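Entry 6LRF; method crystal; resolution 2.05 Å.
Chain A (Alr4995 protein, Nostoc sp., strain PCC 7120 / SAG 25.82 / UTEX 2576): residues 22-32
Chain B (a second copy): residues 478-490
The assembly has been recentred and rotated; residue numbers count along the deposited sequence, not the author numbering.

Chain A 22-32: NPWMEGNIHKS
Chain B, residues 478-490: AWELRKIRDAGGK

Carbonyl groups left free by turns and helix ends are natural targets for lysine, and the contact between two copies of Alr4995 uses this principle twice, once in each direction. Chain B contributes a helix through Asp B486, closed by a Schellman motif: Gly B488 takes positive phi (72/28), Gly B489 N bonds Ile B484 O (3.0 Å) and Gly B488 N bonds Arg B485 O (3.0 Å). Chain A is irregular. Pro A23 to Met A25 have helical angles, followed by type II turns Met A25–Asn A28 and Asn A28–Lys A31, closed by Asn A28 N to Met A25 O and by Lys A31 N to Asn A28 O, each 2.9 Å. Both stretches advance in the same sense, with CA atoms 8.5 Å apart at Trp A24/Lys B483 and 7.1 Å at Asn A28/Ala B487.

Before the first turn, Asn A22 OD1 accepts from Trp A24 N (2.9 Å) and Met A25 N (3.3 Å). Lys B483, t, t, t, m, points toward chain A and donates from NZ to Trp A24 O (2.9 Å). Its NZ also lies 2.7 Å from Glu A26 O and donates a hydrogen bond to a water, Lys B483 NZ to the water oxygen at 2.8 Å; the water in turn donates to Asn A28 OD1 (3.0 Å). Asn A28 ND2 reaches back to Trp A24 O in a weak bond (3.0 Å), so that carbonyl accepts from both chains.

The reciprocal lysine, Lys A31 (m, t, t, t), extends its NZ to Ala B487 O (2.8 Å), satisfying a carbonyl just before the Schellman glycine, one that accepts no backbone bond within the stretch.

Apolar packing adjoins these polar contacts. Trp B479 (chi1 174°, chi2 78°) directs its edge at the face of Trp A24 (-61°, 86°), the six-membered rings 5.0 Å apart between centroids and inclined at 83°; Trp A24 CE3 meets Trp B479 CZ2 at 3.7 Å. Pro A23 CB packs 4.0 Å from Trp B479 CH2.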

# COMPACT_ATOMS: atom_id res chain seq x y z
N ASN A 22 24.72 17.27 -24.66
CA ASN A 22 23.28 17.54 -24.50
C ASN A 22 22.51 16.24 -24.82
O ASN A 22 23.10 15.29 -25.31
CB ASN A 22 22.83 18.75 -25.37
CG ASN A 22 22.88 18.49 -26.87
OD1 ASN A 22 22.23 17.57 -27.35
ND2 ASN A 22 23.60 19.33 -27.62
N PRO A 23 21.21 16.17 -24.48
CA PRO A 23 20.51 14.88 -24.60
C PRO A 23 20.28 14.41 -26.03
O PRO A 23 19.97 13.25 -26.27
CB PRO A 23 19.15 15.14 -23.91
CG PRO A 23 19.35 16.33 -23.09
CD PRO A 23 20.39 17.17 -23.77
N TRP A 24 20.42 15.32 -26.99
CA TRP A 24 20.22 14.95 -28.37
C TRP A 24 21.42 14.15 -28.88
O TRP A 24 21.25 13.23 -29.67
CB TRP A 24 19.99 16.20 -29.24
CG TRP A 24 18.78 16.98 -28.82
CD1 TRP A 24 18.72 17.94 -27.85
CD2 TRP A 24 17.45 16.84 -29.33
NE1 TRP A 24 17.43 18.43 -27.74
CE2 TRP A 24 16.63 17.77 -28.63
CE3 TRP A 24 16.86 16.03 -30.32
CZ2 TRP A 24 15.26 17.91 -28.89
CZ3 TRP A 24 15.50 16.16 -30.57
CH2 TRP A 24 14.72 17.09 -29.86
N MSE A 25 22.61 14.52 -28.44
CA MSE A 25 23.86 13.85 -28.84
C MSE A 25 23.95 12.42 -28.30
O MSE A 25 24.70 11.59 -28.83
CB MSE A 25 25.07 14.65 -28.35
CG MSE A 25 25.28 16.01 -29.01
SE MSE A 25 26.97 16.79 -28.48
CE MSE A 25 26.64 18.65 -29.02
N GLU A 26 23.20 12.14 -27.24
CA GLU A 26 23.27 10.83 -26.59
C GLU A 26 22.83 9.73 -27.57
O GLU A 26 21.75 9.81 -28.15
CB GLU A 26 22.42 10.82 -25.32
CG GLU A 26 22.52 9.54 -24.48
CD GLU A 26 23.93 9.26 -23.97
OE1 GLU A 26 24.31 9.85 -22.93
OE2 GLU A 26 24.65 8.46 -24.61
N GLY A 27 23.69 8.74 -27.79
CA GLY A 27 23.41 7.69 -28.74
C GLY A 27 23.91 7.95 -30.16
O GLY A 27 23.87 7.07 -31.01
N ASN A 28 24.42 9.16 -30.41
CA ASN A 28 24.66 9.59 -31.78
C ASN A 28 26.12 9.79 -32.16
O ASN A 28 26.41 10.28 -33.25
CB ASN A 28 23.91 10.90 -32.08
CG ASN A 28 22.46 10.66 -32.42
OD1 ASN A 28 22.10 9.58 -32.88
ND2 ASN A 28 21.61 11.65 -32.16
N ILE A 29 27.04 9.40 -31.28
CA ILE A 29 28.46 9.59 -31.57
C ILE A 29 28.83 8.89 -32.88
O ILE A 29 28.51 7.72 -33.09
CB ILE A 29 29.36 9.08 -30.42
CG1 ILE A 29 29.19 10.00 -29.19
CG2 ILE A 29 30.83 9.05 -30.87
CD1 ILE A 29 30.05 9.63 -28.00
N HIS A 30 29.47 9.66 -33.76
CA HIS A 30 29.88 9.24 -35.10
C HIS A 30 28.74 8.60 -35.87
O HIS A 30 28.94 7.64 -36.61
CB HIS A 30 31.08 8.29 -35.01
CG HIS A 30 32.28 8.91 -34.38
ND1 HIS A 30 33.27 8.17 -33.77
CD2 HIS A 30 32.65 10.21 -34.25
CE1 HIS A 30 34.21 8.99 -33.30
NE2 HIS A 30 33.85 10.23 -33.58
N LYS A 31 27.54 9.12 -35.69
CA LYS A 31 26.39 8.63 -36.44
C LYS A 31 25.89 9.68 -37.43
O LYS A 31 24.83 9.53 -38.02
CB LYS A 31 25.26 8.21 -35.51
CG LYS A 31 25.46 6.82 -34.88
CD LYS A 31 24.14 6.23 -34.38
CE LYS A 31 24.37 4.92 -33.62
NZ LYS A 31 23.07 4.27 -33.25
N SER A 32 26.67 10.74 -37.63
CA SER A 32 26.31 11.72 -38.63
C SER A 32 26.78 11.31 -40.01
O SER A 32 27.90 10.83 -40.17
CB SER A 32 26.88 13.10 -38.32
OG SER A 32 26.68 13.93 -39.45
N ALA B 478 8.95 8.11 -24.31
CA ALA B 478 8.52 8.01 -25.71
C ALA B 478 9.51 8.70 -26.64
O ALA B 478 9.85 8.18 -27.69
CB ALA B 478 7.15 8.61 -25.90
N TRP B 479 9.93 9.90 -26.25
CA TRP B 479 10.88 10.68 -27.03
C TRP B 479 12.17 9.88 -27.21
O TRP B 479 12.68 9.74 -28.32
CB TRP B 479 11.16 12.04 -26.35
CG TRP B 479 12.23 12.84 -27.01
CD1 TRP B 479 12.11 13.58 -28.15
CD2 TRP B 479 13.59 12.98 -26.57
NE1 TRP B 479 13.33 14.16 -28.45
CE2 TRP B 479 14.24 13.81 -27.49
CE3 TRP B 479 14.31 12.47 -25.49
CZ2 TRP B 479 15.59 14.16 -27.36
CZ3 TRP B 479 15.65 12.82 -25.35
CH2 TRP B 479 16.27 13.64 -26.29
N GLU B 480 12.68 9.32 -26.11
CA GLU B 480 13.90 8.52 -26.14
C GLU B 480 13.76 7.25 -26.98
O GLU B 480 14.65 6.90 -27.74
CB GLU B 480 14.35 8.16 -24.73
CG GLU B 480 15.54 8.96 -24.25
CD GLU B 480 15.73 8.92 -22.73
OE1 GLU B 480 14.80 8.47 -22.01
OE2 GLU B 480 16.81 9.36 -22.26
N LEU B 481 12.62 6.58 -26.87
CA LEU B 481 12.39 5.37 -27.67
C LEU B 481 12.41 5.66 -29.17
O LEU B 481 13.02 4.93 -29.94
CB LEU B 481 11.06 4.72 -27.31
CG LEU B 481 11.08 3.82 -26.09
CD1 LEU B 481 9.65 3.38 -25.79
CD2 LEU B 481 11.98 2.63 -26.39
N ARG B 482 11.73 6.73 -29.57
CA ARG B 482 11.65 7.10 -30.99
C ARG B 482 13.03 7.52 -31.45
O ARG B 482 13.47 7.16 -32.55
CB ARG B 482 10.63 8.23 -31.21
CG ARG B 482 10.67 8.90 -32.61
CD ARG B 482 9.47 9.84 -32.80
NE ARG B 482 9.70 10.99 -33.69
CZ ARG B 482 10.27 12.14 -33.31
NH1 ARG B 482 10.70 12.31 -32.06
NH2 ARG B 482 10.42 13.13 -34.19
N LYS B 483 13.73 8.25 -30.59
CA LYS B 483 15.07 8.69 -30.89
C LYS B 483 16.02 7.50 -31.10
O LYS B 483 16.75 7.44 -32.08
CB LYS B 483 15.57 9.59 -29.77
CG LYS B 483 16.93 10.16 -29.95
CD LYS B 483 17.19 11.14 -28.81
CE LYS B 483 18.43 11.91 -29.07
NZ LYS B 483 19.56 10.97 -29.13
N ILE B 484 16.00 6.55 -30.17
CA ILE B 484 16.88 5.39 -30.30
C ILE B 484 16.53 4.54 -31.53
O ILE B 484 17.42 4.14 -32.27
CB ILE B 484 16.82 4.49 -29.05
CG1 ILE B 484 17.42 5.22 -27.85
CG2 ILE B 484 17.56 3.18 -29.29
CD1 ILE B 484 17.10 4.54 -26.54
N ARG B 485 15.24 4.27 -31.75
CA ARG B 485 14.83 3.48 -32.92
C ARG B 485 15.35 4.13 -34.21
O ARG B 485 15.95 3.46 -35.05
CB ARG B 485 13.30 3.33 -33.01
CG ARG B 485 12.84 2.52 -34.27
CD ARG B 485 11.33 2.56 -34.52
NE ARG B 485 10.86 3.86 -34.98
CZ ARG B 485 9.63 4.12 -35.42
NH1 ARG B 485 8.71 3.16 -35.48
NH2 ARG B 485 9.31 5.34 -35.82
N ASP B 486 15.14 5.44 -34.33
CA ASP B 486 15.53 6.18 -35.53
C ASP B 486 17.05 6.18 -35.77
O ASP B 486 17.50 6.26 -36.91
CB ASP B 486 15.03 7.62 -35.45
CG ASP B 486 13.50 7.73 -35.61
OD1 ASP B 486 12.77 6.69 -35.63
OD2 ASP B 486 13.01 8.89 -35.69
N ALA B 487 17.84 6.08 -34.71
CA ALA B 487 19.30 6.09 -34.88
C ALA B 487 19.85 4.67 -35.04
O ALA B 487 21.06 4.48 -35.16
CB ALA B 487 19.97 6.79 -33.70
N GLY B 488 18.97 3.68 -35.02
CA GLY B 488 19.38 2.28 -35.13
C GLY B 488 20.07 1.74 -33.89
O GLY B 488 20.89 0.82 -33.99
N GLY B 489 19.74 2.29 -32.72
CA GLY B 489 20.29 1.81 -31.47
C GLY B 489 19.58 0.57 -30.93
O GLY B 489 18.80 -0.05 -31.64
N LYS B 490 19.85 0.22 -29.68
CA LYS B 490 19.33 -1.04 -29.15
C LYS B 490 18.54 -0.85 -27.85
O LYS B 490 19.06 -0.31 -26.88
CB LYS B 490 20.48 -2.02 -28.94
CG LYS B 490 20.10 -3.37 -28.35
CD LYS B 490 21.34 -4.25 -28.20
CE LYS B 490 20.98 -5.70 -27.91
NZ LYS B 490 22.17 -6.61 -27.85
O HOH W 1 19.90 8.85 -30.99